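Local coordinates for alcohol dehydrogenase superfamily protein (Novosphingobium aromaticivorans, PDB 3GAZ) that probably acts as an NADP-dependent oxidoreductase of the medium-chain alcohol dehydrogenase superfamily, with a GroES-like domain and a Rossmann-type nucleotide-binding domain, at residues A[136-141]-A[265-269]; A[165-169]-A[296-300]; A[232-236]-A[259-263]. Residue numbers count along the deposited sequence, not the author numbering.

Contact 1: A[136-141]-A[265-269]; sequences ITAWEG and GVFTL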
ATOM      1  N   ILE A 136      -3.913  18.875   8.158  1.00 12.05           N
ATOM      2  CA  ILE A 136      -4.008  18.698   6.717  1.00 12.96           C
ATOM      3  C   ILE A 136      -5.468  18.493   6.307  1.00 13.50           C
ATOM      4  O   ILE A 136      -5.918  19.028   5.295  1.00 13.76           O
ATOM      5  CB  ILE A 136      -3.158  17.490   6.260  1.00 13.07           C
ATOM      6  CG1 ILE A 136      -1.671  17.838   6.385  1.00 14.68           C
ATOM      7  CG2 ILE A 136      -3.503  17.103   4.829  1.00 14.78           C
ATOM      8  CD1 ILE A 136      -0.741  16.673   6.122  1.00 14.76           C
ATOM      9  N   THR A 137      -6.208  17.726   7.102  1.00 11.91           N
ATOM     10  CA  THR A 137      -7.607  17.471   6.800  1.00 14.10           C
ATOM     11  C   THR A 137      -8.382  18.788   6.855  1.00 15.39           C
ATOM     12  O   THR A 137      -9.139  19.115   5.937  1.00 15.13           O
ATOM     13  CB  THR A 137      -8.209  16.459   7.799  1.00 14.43           C
ATOM     14  OG1 THR A 137      -7.521  15.204   7.674  1.00 14.67           O
ATOM     15  CG2 THR A 137      -9.689  16.249   7.527  1.00 12.66           C
ATOM     16  N   ALA A 138      -8.167  19.552   7.922  1.00 14.80           N
ATOM     17  CA  ALA A 138      -8.835  20.839   8.094  1.00 13.46           C
ATOM     18  C   ALA A 138      -8.469  21.813   6.977  1.00 13.57           C
ATOM     19  O   ALA A 138      -9.324  22.542   6.463  1.00 14.50           O
ATOM     20  CB  ALA A 138      -8.457  21.442   9.441  1.00 12.60           C
ATOM     21  N   TRP A 139      -7.195  21.819   6.604  1.00 13.72           N
ATOM     22  CA  TRP A 139      -6.700  22.717   5.564  1.00 13.73           C
ATOM     23  C   TRP A 139      -7.237  22.397   4.169  1.00 15.11           C
ATOM     24  O   TRP A 139      -7.601  23.306   3.415  1.00 14.41           O
ATOM     25  CB  TRP A 139      -5.171  22.687   5.542  1.00 14.69           C
ATOM     26  CG  TRP A 139      -4.559  23.680   4.601  1.00 16.08           C
ATOM     27  CD1 TRP A 139      -4.373  23.538   3.253  1.00 16.30           C
ATOM     28  CD2 TRP A 139      -4.069  24.983   4.938  1.00 17.14           C
ATOM     29  NE1 TRP A 139      -3.793  24.675   2.732  1.00 18.12           N
ATOM     30  CE2 TRP A 139      -3.595  25.575   3.745  1.00 17.56           C
ATOM     31  CE3 TRP A 139      -3.982  25.706   6.137  1.00 17.67           C
ATOM     32  CZ2 TRP A 139      -3.044  26.864   3.715  1.00 19.32           C
ATOM     33  CZ3 TRP A 139      -3.431  26.990   6.106  1.00 18.41           C
ATOM     34  CH2 TRP A 139      -2.969  27.551   4.901  1.00 18.51           C
ATOM     35  N   GLU A 140      -7.288  21.117   3.816  1.00 14.11           N
ATOM     36  CA  GLU A 140      -7.780  20.755   2.495  1.00 14.82           C
ATOM     37  C   GLU A 140      -9.225  21.192   2.317  1.00 14.90           C
ATOM     38  O   GLU A 140      -9.632  21.569   1.223  1.00 13.28           O
ATOM     39  CB  GLU A 140      -7.666  19.248   2.254  1.00 17.08           C
ATOM     40  CG  GLU A 140      -6.248  18.717   2.377  1.00 21.39           C
ATOM     41  CD  GLU A 140      -6.050  17.397   1.658  1.00 25.15           C
ATOM     42  OE1 GLU A 140      -6.947  16.525   1.733  1.00 23.70           O
ATOM     43  OE2 GLU A 140      -4.984  17.230   1.024  1.00 28.79           O
ATOM     44  N   GLY A 141      -9.994  21.149   3.401  1.00 13.84           N
ATOM     45  CA  GLY A 141     -11.388  21.538   3.319  1.00 15.52           C
ATOM     46  C   GLY A 141     -11.601  23.036   3.316  1.00 16.12           C
ATOM     47  O   GLY A 141     -12.307  23.577   2.457  1.00 15.38           O
ATOM     48  N   GLY A 265     -15.991  17.141  -1.037  1.00 15.37           N
ATOM     49  CA  GLY A 265     -15.528  16.098  -0.142  1.00 13.94           C
ATOM     50  C   GLY A 265     -14.054  16.262   0.172  1.00 15.58           C
ATOM     51  O   GLY A 265     -13.327  16.913  -0.577  1.00 15.91           O
ATOM     52  N   VAL A 266     -13.611  15.678   1.281  1.00 15.99           N
ATOM     53  CA  VAL A 266     -12.206  15.749   1.680  1.00 17.13           C
ATOM     54  C   VAL A 266     -11.717  14.336   1.983  1.00 18.45           C
ATOM     55  O   VAL A 266     -12.359  13.604   2.735  1.00 19.55           O
ATOM     56  CB  VAL A 266     -12.008  16.617   2.948  1.00 16.72           C
ATOM     57  CG1 VAL A 266     -10.534  16.609   3.359  1.00 18.78           C
ATOM     58  CG2 VAL A 266     -12.467  18.046   2.681  1.00 18.99           C
ATOM     59  N   PHE A 267     -10.590  13.953   1.391  1.00 18.11           N
ATOM     60  CA  PHE A 267     -10.020  12.625   1.605  1.00 18.08           C
ATOM     61  C   PHE A 267      -8.504  12.760   1.523  1.00 18.48           C
ATOM     62  O   PHE A 267      -7.901  12.596   0.465  1.00 18.06           O
ATOM     63  CB  PHE A 267     -10.536  11.649   0.539  1.00 18.93           C
ATOM     64  CG  PHE A 267     -10.084  10.232   0.745  1.00 19.83           C
ATOM     65  CD1 PHE A 267     -10.250   9.609   1.979  1.00 20.38           C
ATOM     66  CD2 PHE A 267      -9.486   9.519  -0.291  1.00 18.92           C
ATOM     67  CE1 PHE A 267      -9.823   8.289   2.180  1.00 20.96           C
ATOM     68  CE2 PHE A 267      -9.059   8.204  -0.100  1.00 18.51           C
ATOM     69  CZ  PHE A 267      -9.228   7.590   1.140  1.00 16.27           C
ATOM     70  N   THR A 268      -7.895  13.066   2.659  1.00 18.92           N
ATOM     71  CA  THR A 268      -6.453  13.280   2.746  1.00 20.38           C
ATOM     72  C   THR A 268      -5.582  12.079   2.395  1.00 18.89           C
ATOM     73  O   THR A 268      -4.467  12.239   1.894  1.00 18.86           O
ATOM     74  CB  THR A 268      -6.091  13.763   4.172  1.00 22.57           C
ATOM     75  OG1 THR A 268      -6.857  14.938   4.472  1.00 27.42           O
ATOM     76  CG2 THR A 268      -4.615  14.098   4.291  1.00 23.10           C
ATOM     77  N   LEU A 269      -6.085  10.879   2.638  1.00 19.13           N
ATOM     78  CA  LEU A 269      -5.299   9.673   2.380  1.00 19.63           C
ATOM     79  C   LEU A 269      -4.867   9.424   0.942  1.00 18.48           C
ATOM     80  O   LEU A 269      -3.848   8.757   0.722  1.00 15.19           O
ATOM     81  CB  LEU A 269      -6.051   8.435   2.870  1.00 20.81           C
ATOM     82  CG  LEU A 269      -6.574   8.420   4.310  1.00 24.17           C
ATOM     83  CD1 LEU A 269      -7.129   7.042   4.634  1.00 23.99           C
ATOM     84  CD2 LEU A 269      -5.454   8.783   5.244  1.00 21.56           C
TER
HETATM   85  O   HOH W   1      -4.399  14.965   0.297  1.00 27.13           O
HETATM   86  O   HOH W   2      -8.988  16.211   0.294  1.00 32.58           O
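Helix 132-145 lays one side against the loop that leaves strand 262-265, the last strand of the parallel Rossmann-type sheet. Ile136 opens the contact: its CG2 presses on Thr268 CG2 at 3.2 Å, a tight methyl-methyl touch that Leu94 of strand 90-94 also joins. One residue on, Thr137 OG1 lies 3.3 Å from Thr268 OG1, while bonding to Leu133 O within its own helix; Thr137 O is 3.9 Å from Val266 CG1. Glu140, a turn later, reaches back along the loop, with OE1 3.2 Å from Thr268 OG1. Water 2 bridges Glu140 OE1 (2.5 Å) to Phe267 N (3.0 Å), and water 1 links Glu140 OE2 (2.4 Å) to Thr268 O (3.2 Å). At Gly141 the bare CA admits Val266 CG2 to 3.7 Å; a CB there would sit tightly against that methyl. Val266 thus docks by methyl packing, while Thr268 combines a methyl contact with a hydroxyl lying between Thr137 OG1 and Glu140 OE1, and the carboxylate reaches the loop backbone through water.

Contact 2: A[165-169]-A[296-300]; sequences HVAIQ and KLAPR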
ATOM      1  N   HIS A 165     -11.049  21.284  16.148  1.00 13.55           N
ATOM      2  CA  HIS A 165     -10.293  22.306  16.862  1.00 13.51           C
ATOM      3  C   HIS A 165      -9.223  22.980  16.013  1.00 12.79           C
ATOM      4  O   HIS A 165      -8.928  24.155  16.208  1.00 12.93           O
ATOM      5  CB  HIS A 165      -9.694  21.744  18.170  1.00 12.32           C
ATOM      6  CG  HIS A 165      -8.425  20.961  17.997  1.00 13.92           C
ATOM      7  ND1 HIS A 165      -8.397  19.688  17.471  1.00 10.78           N
ATOM      8  CD2 HIS A 165      -7.147  21.255  18.340  1.00 12.01           C
ATOM      9  CE1 HIS A 165      -7.156  19.229  17.501  1.00 13.55           C
ATOM     10  NE2 HIS A 165      -6.380  20.160  18.023  1.00 12.42           N
ATOM     11  N   VAL A 166      -8.650  22.255  15.060  1.00 12.73           N
ATOM     12  CA  VAL A 166      -7.639  22.863  14.211  1.00 13.80           C
ATOM     13  C   VAL A 166      -8.315  23.667  13.098  1.00 13.72           C
ATOM     14  O   VAL A 166      -7.784  24.687  12.654  1.00 13.52           O
ATOM     15  CB  VAL A 166      -6.670  21.805  13.613  1.00 11.93           C
ATOM     16  CG1 VAL A 166      -5.796  21.232  14.723  1.00 13.72           C
ATOM     17  CG2 VAL A 166      -7.447  20.694  12.929  1.00 14.75           C
ATOM     18  N   ALA A 167      -9.488  23.217  12.663  1.00 12.24           N
ATOM     19  CA  ALA A 167     -10.234  23.925  11.627  1.00 13.23           C
ATOM     20  C   ALA A 167     -10.636  25.300  12.171  1.00 13.06           C
ATOM     21  O   ALA A 167     -10.586  26.299  11.461  1.00 12.49           O
ATOM     22  CB  ALA A 167     -11.473  23.129  11.235  1.00 11.06           C
ATOM     23  N   ILE A 168     -11.033  25.341  13.441  1.00 14.54           N
ATOM     24  CA  ILE A 168     -11.420  26.600  14.081  1.00 14.30           C
ATOM     25  C   ILE A 168     -10.266  27.598  14.048  1.00 15.03           C
ATOM     26  O   ILE A 168     -10.440  28.758  13.678  1.00 15.63           O
ATOM     27  CB  ILE A 168     -11.797  26.393  15.568  1.00 16.36           C
ATOM     28  CG1 ILE A 168     -13.157  25.702  15.681  1.00 15.64           C
ATOM     29  CG2 ILE A 168     -11.789  27.740  16.298  1.00 16.17           C
ATOM     30  CD1 ILE A 168     -13.554  25.380  17.105  1.00 14.36           C
ATOM     31  N   GLN A 169      -9.084  27.133  14.441  1.00 14.59           N
ATOM     32  CA  GLN A 169      -7.911  27.991  14.499  1.00 14.59           C
ATOM     33  C   GLN A 169      -7.416  28.448  13.134  1.00 15.02           C
ATOM     34  O   GLN A 169      -6.924  29.568  12.998  1.00 12.97           O
ATOM     35  CB  GLN A 169      -6.800  27.285  15.284  1.00 13.04           C
ATOM     36  CG  GLN A 169      -7.220  26.967  16.721  1.00 13.78           C
ATOM     37  CD  GLN A 169      -6.161  26.218  17.506  1.00 12.25           C
ATOM     38  OE1 GLN A 169      -5.129  26.776  17.866  1.00 14.40           O
ATOM     39  NE2 GLN A 169      -6.413  24.938  17.767  1.00 11.19           N
ATOM     40  N   LYS A 296      -1.131  31.371  16.899  1.00 21.16           N
ATOM     41  CA  LYS A 296      -2.499  31.255  16.414  1.00 21.92           C
ATOM     42  C   LYS A 296      -2.934  29.805  16.250  1.00 20.95           C
ATOM     43  O   LYS A 296      -4.060  29.530  15.830  1.00 21.35           O
ATOM     44  CB  LYS A 296      -2.650  32.004  15.087  1.00 25.25           C
ATOM     45  CG  LYS A 296      -2.490  33.513  15.233  1.00 26.64           C
ATOM     46  CD  LYS A 296      -2.773  34.242  13.930  1.00 32.21           C
ATOM     47  CE  LYS A 296      -2.785  35.751  14.143  1.00 33.29           C
ATOM     48  NZ  LYS A 296      -3.301  36.477  12.951  1.00 36.46           N
ATOM     49  N   LEU A 297      -2.044  28.880  16.588  1.00 18.89           N
ATOM     50  CA  LEU A 297      -2.343  27.457  16.482  1.00 19.00           C
ATOM     51  C   LEU A 297      -1.748  26.660  17.630  1.00 18.11           C
ATOM     52  O   LEU A 297      -0.541  26.703  17.873  1.00 18.13           O
ATOM     53  CB  LEU A 297      -1.818  26.891  15.160  1.00 18.60           C
ATOM     54  CG  LEU A 297      -1.932  25.370  14.995  1.00 17.94           C
ATOM     55  CD1 LEU A 297      -3.397  24.939  15.035  1.00 18.47           C
ATOM     56  CD2 LEU A 297      -1.295  24.960  13.683  1.00 17.70           C
ATOM     57  N   ALA A 298      -2.607  25.925  18.323  1.00 18.22           N
ATOM     58  CA  ALA A 298      -2.195  25.090  19.441  1.00 18.76           C
ATOM     59  C   ALA A 298      -2.998  23.797  19.391  1.00 19.92           C
ATOM     60  O   ALA A 298      -4.228  23.813  19.465  1.00 18.07           O
ATOM     61  CB  ALA A 298      -2.448  25.807  20.757  1.00 20.15           C
ATOM     62  N   PRO A 299      -2.315  22.655  19.251  1.00 18.95           N
ATOM     63  CA  PRO A 299      -3.043  21.386  19.200  1.00 18.29           C
ATOM     64  C   PRO A 299      -3.657  21.070  20.560  1.00 18.84           C
ATOM     65  O   PRO A 299      -3.102  21.435  21.597  1.00 17.71           O
ATOM     66  CB  PRO A 299      -1.953  20.391  18.822  1.00 20.08           C
ATOM     67  CG  PRO A 299      -0.759  20.945  19.546  1.00 21.19           C
ATOM     68  CD  PRO A 299      -0.859  22.430  19.227  1.00 19.91           C
ATOM     69  N   ARG A 300      -4.814  20.415  20.553  1.00 17.57           N
ATOM     70  CA  ARG A 300      -5.456  20.032  21.798  1.00 16.09           C
ATOM     71  C   ARG A 300      -4.877  18.661  22.120  1.00 15.07           C
ATOM     72  O   ARG A 300      -5.159  17.678  21.433  1.00 15.33           O
ATOM     73  CB  ARG A 300      -6.979  19.943  21.632  1.00 13.68           C
ATOM     74  CG  ARG A 300      -7.718  19.941  22.962  1.00 13.68           C
ATOM     75  CD  ARG A 300      -9.218  19.761  22.795  1.00 14.47           C
ATOM     76  NE  ARG A 300      -9.915  19.958  24.062  1.00 15.91           N
ATOM     77  CZ  ARG A 300     -11.200  19.686  24.261  1.00 18.93           C
ATOM     78  NH1 ARG A 300     -11.939  19.194  23.272  1.00 20.40           N
ATOM     79  NH2 ARG A 300     -11.751  19.918  25.449  1.00 14.82           N
TER
HETATM   80  O   HOH W   3      -6.346  30.854  15.281  1.00 18.61           O
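Segment 296-300, extended from Leu297 on, runs past one side of helix 162-173, antiparallel in sense: CA atoms pair Gln169 with Leu297 at 5.9 Å, Val166 with Pro299 at 6.9 Å and His165 with Arg300 at 7.3 Å. The helix is the first of the Rossmann-type nucleotide-binding fold, its N-terminal end carrying part of a Gly-rich pattern consistent with nucleotide binding, and the strip belongs to the loop between helix 278-293 and strand 306-307. Gln169 acts as a backbone mimic toward Ala298: Ala298 N donates to Gln169 OE1 (2.7 Å), and Gln169 NE2 donates to Ala298 O (3.0 Å). The same NE2 also donates to His165 O one turn back (3.1 Å), so the amide is held from both segments. Water 3 bridges Gln169 O and Lys296 O, 2.7 Å from each. Leu297, whose side chain also meets helices 132-145 and 278-293, touches Val166 loosely, CD1 to CG1 at 4.4 Å. Arg300 sends its guanidinium onward to a salt bridge with Asp186 and a cation-pi contact with Tyr189. His165 is fixed at ND1 by Gly161 O, and Arg300 CB sits over one face of its imidazole in a CH-pi contact, 3.8 Å from the ring centroid.

Contact 3: A[232-236]-A[259-263]; sequences SFSAV and KQATY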
ATOM      1  N   SER A 232     -25.526  20.289   8.285  1.00 14.74           N
ATOM      2  CA  SER A 232     -24.644  21.264   7.655  1.00 14.17           C
ATOM      3  C   SER A 232     -25.310  21.845   6.409  1.00 14.91           C
ATOM      4  O   SER A 232     -25.185  23.036   6.125  1.00 14.26           O
ATOM      5  CB  SER A 232     -23.314  20.606   7.276  1.00 12.73           C
ATOM      6  OG  SER A 232     -22.651  20.109   8.431  1.00 14.91           O
ATOM      7  N   PHE A 233     -26.007  20.996   5.661  1.00 15.76           N
ATOM      8  CA  PHE A 233     -26.700  21.452   4.461  1.00 15.94           C
ATOM      9  C   PHE A 233     -27.785  22.434   4.894  1.00 17.10           C
ATOM     10  O   PHE A 233     -28.137  23.354   4.161  1.00 15.36           O
ATOM     11  CB  PHE A 233     -27.358  20.279   3.724  1.00 15.42           C
ATOM     12  CG  PHE A 233     -26.387  19.335   3.050  1.00 14.79           C
ATOM     13  CD1 PHE A 233     -25.051  19.677   2.869  1.00 14.92           C
ATOM     14  CD2 PHE A 233     -26.840  18.127   2.530  1.00 15.45           C
ATOM     15  CE1 PHE A 233     -24.177  18.823   2.181  1.00 15.21           C
ATOM     16  CE2 PHE A 233     -25.976  17.267   1.842  1.00 16.94           C
ATOM     17  CZ  PHE A 233     -24.644  17.622   1.663  1.00 13.94           C
ATOM     18  N   SER A 234     -28.311  22.222   6.095  1.00 17.07           N
ATOM     19  CA  SER A 234     -29.366  23.073   6.628  1.00 18.56           C
ATOM     20  C   SER A 234     -28.850  24.434   7.111  1.00 18.09           C
ATOM     21  O   SER A 234     -29.541  25.447   6.986  1.00 18.97           O
ATOM     22  CB  SER A 234     -30.076  22.340   7.772  1.00 21.18           C
ATOM     23  OG  SER A 234     -31.126  23.123   8.306  1.00 27.41           O
ATOM     24  N   ALA A 235     -27.629  24.460   7.636  1.00 16.75           N
ATOM     25  CA  ALA A 235     -27.031  25.689   8.157  1.00 14.20           C
ATOM     26  C   ALA A 235     -26.321  26.580   7.137  1.00 14.14           C
ATOM     27  O   ALA A 235     -26.066  27.754   7.412  1.00 13.84           O
ATOM     28  CB  ALA A 235     -26.059  25.338   9.281  1.00 16.16           C
ATOM     29  N   VAL A 236     -25.994  26.035   5.967  1.00 14.45           N
ATOM     30  CA  VAL A 236     -25.280  26.805   4.950  1.00 14.15           C
ATOM     31  C   VAL A 236     -26.129  27.909   4.310  1.00 16.54           C
ATOM     32  O   VAL A 236     -27.333  27.750   4.110  1.00 15.65           O
ATOM     33  CB  VAL A 236     -24.710  25.862   3.843  1.00 14.97           C
ATOM     34  CG1 VAL A 236     -25.836  25.313   2.974  1.00 16.46           C
ATOM     35  CG2 VAL A 236     -23.672  26.597   3.005  1.00 15.66           C
ATOM     36  N   LYS A 259     -30.968  25.906  -2.053  1.00 18.56           N
ATOM     37  CA  LYS A 259     -30.086  27.003  -1.677  1.00 17.71           C
ATOM     38  C   LYS A 259     -29.025  27.298  -2.721  1.00 15.54           C
ATOM     39  O   LYS A 259     -28.151  28.132  -2.486  1.00 16.35           O
ATOM     40  CB  LYS A 259     -29.401  26.707  -0.345  1.00 18.20           C
ATOM     41  CG  LYS A 259     -30.338  26.605   0.848  1.00 19.94           C
ATOM     42  CD  LYS A 259     -29.519  26.287   2.086  1.00 21.81           C
ATOM     43  CE  LYS A 259     -30.344  26.244   3.342  1.00 23.45           C
ATOM     44  NZ  LYS A 259     -29.478  25.867   4.494  1.00 20.46           N
ATOM     45  N   GLN A 260     -29.093  26.616  -3.863  1.00 16.28           N
ATOM     46  CA  GLN A 260     -28.122  26.834  -4.938  1.00 17.65           C
ATOM     47  C   GLN A 260     -26.729  26.836  -4.323  1.00 15.40           C
ATOM     48  O   GLN A 260     -25.880  27.650  -4.677  1.00 17.01           O
ATOM     49  CB  GLN A 260     -28.397  28.178  -5.613  1.00 20.39           C
ATOM     50  CG  GLN A 260     -29.776  28.265  -6.263  1.00 25.95           C
ATOM     51  CD  GLN A 260     -30.214  29.694  -6.515  1.00 28.28           C
ATOM     52  OE1 GLN A 260     -30.523  30.436  -5.578  1.00 29.64           O
ATOM     53  NE2 GLN A 260     -30.236  30.093  -7.786  1.00 27.58           N
ATOM     54  N   ALA A 261     -26.509  25.904  -3.405  1.00 14.38           N
ATOM     55  CA  ALA A 261     -25.253  25.802  -2.679  1.00 13.09           C
ATOM     56  C   ALA A 261     -24.297  24.758  -3.240  1.00 13.87           C
ATOM     57  O   ALA A 261     -24.628  24.026  -4.173  1.00 12.88           O
ATOM     58  CB  ALA A 261     -25.541  25.513  -1.210  1.00 13.51           C
ATOM     59  N   THR A 262     -23.115  24.683  -2.637  1.00 13.74           N
ATOM     60  CA  THR A 262     -22.084  23.759  -3.083  1.00 14.24           C
ATOM     61  C   THR A 262     -21.524  22.876  -1.962  1.00 14.95           C
ATOM     62  O   THR A 262     -21.476  23.285  -0.802  1.00 14.02           O
ATOM     63  CB  THR A 262     -20.930  24.556  -3.738  1.00 15.63           C
ATOM     64  OG1 THR A 262     -21.450  25.347  -4.818  1.00 11.84           O
ATOM     65  CG2 THR A 262     -19.869  23.623  -4.273  1.00 15.70           C
ATOM     66  N   TYR A 263     -21.110  21.661  -2.324  1.00 13.89           N
ATOM     67  CA  TYR A 263     -20.534  20.701  -1.379  1.00 14.30           C
ATOM     68  C   TYR A 263     -19.251  20.095  -1.958  1.00 14.69           C
ATOM     69  O   TYR A 263     -19.175  19.821  -3.153  1.00 13.90           O
ATOM     70  CB  TYR A 263     -21.531  19.571  -1.082  1.00 12.36           C
ATOM     71  CG  TYR A 263     -20.900  18.383  -0.378  1.00 13.38           C
ATOM     72  CD1 TYR A 263     -20.594  18.429   0.982  1.00 12.85           C
ATOM     73  CD2 TYR A 263     -20.542  17.239  -1.094  1.00 14.23           C
ATOM     74  CE1 TYR A 263     -19.944  17.363   1.615  1.00 14.12           C
ATOM     75  CE2 TYR A 263     -19.885  16.173  -0.478  1.00 12.13           C
ATOM     76  CZ  TYR A 263     -19.589  16.241   0.872  1.00 15.66           C
ATOM     77  OH  TYR A 263     -18.925  15.195   1.473  1.00 13.82           O
TER
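Hydrogen bonds centre on a single amine. Lys259, with its chain fully extended beyond CB, places NZ at the C-terminal end of helix 227-235, where it donates to Phe233 O (2.9 Å), Ser234 O (2.5 Å) and Val236 O (2.9 Å). The first two carbonyls belong to the last turn of the helix and the third to Val236, where the backbone leaves helical geometry. A positive charge is well placed here, because it faces the negative end of the helix dipole and meets carbonyls at the helix end.

Apolar contacts flank the lysine. Val236 CG1 packs on the aliphatic stem at Lys259 CD (3.9 Å) and on Ala261 CB (4.2 Å). Leu256 of helix 254-258 also touches Ala261, Phe233 and Tyr263.

The aromatic pair is an offset edge-to-face arrangement: the edge of Phe233 points toward the face of Tyr263, with centroids 5.8 Å apart, planes at 80° and Phe233 CE1 3.8 Å from Tyr263 CD1.

Backbone shape brings these groups together: Gln260, with positive phi, closes helix 254-258 in a Schellman motif and turns the chain into strand 262-265. Helix 227-235 is the beta-alpha-beta crossover between parallel strands 217-222 and 240-244, and its C-terminal end packs on the start of strand 262-265, an outermost strand within this chain of a Rossmann-type sheet.

Overall arrangement
Contacts 1 and 2 are neighbours, their centres 15 Å apart: helices 132-145 and 162-173 pack directly, with Ala138 CB 3.7 Å from Val166 CG2 and 3.8 Å from Ala167 CA. Their segments alternate along the chain, so the two contacts cross in sequence. Contact 3 lies toward the periphery, about 24 Å from the chain centre, with its own centre 19 Å from contact 1 and 24 Å from contact 2. Strand 262-265 connects it to contact 1, carrying the chain from Tyr263 into the 265-269 loop. A bound calcium ion lies about 9 Å from the Thr137 side chain and about 7 Å from that of His165, the latter near a Gly-rich turn probably serving nucleotide binding.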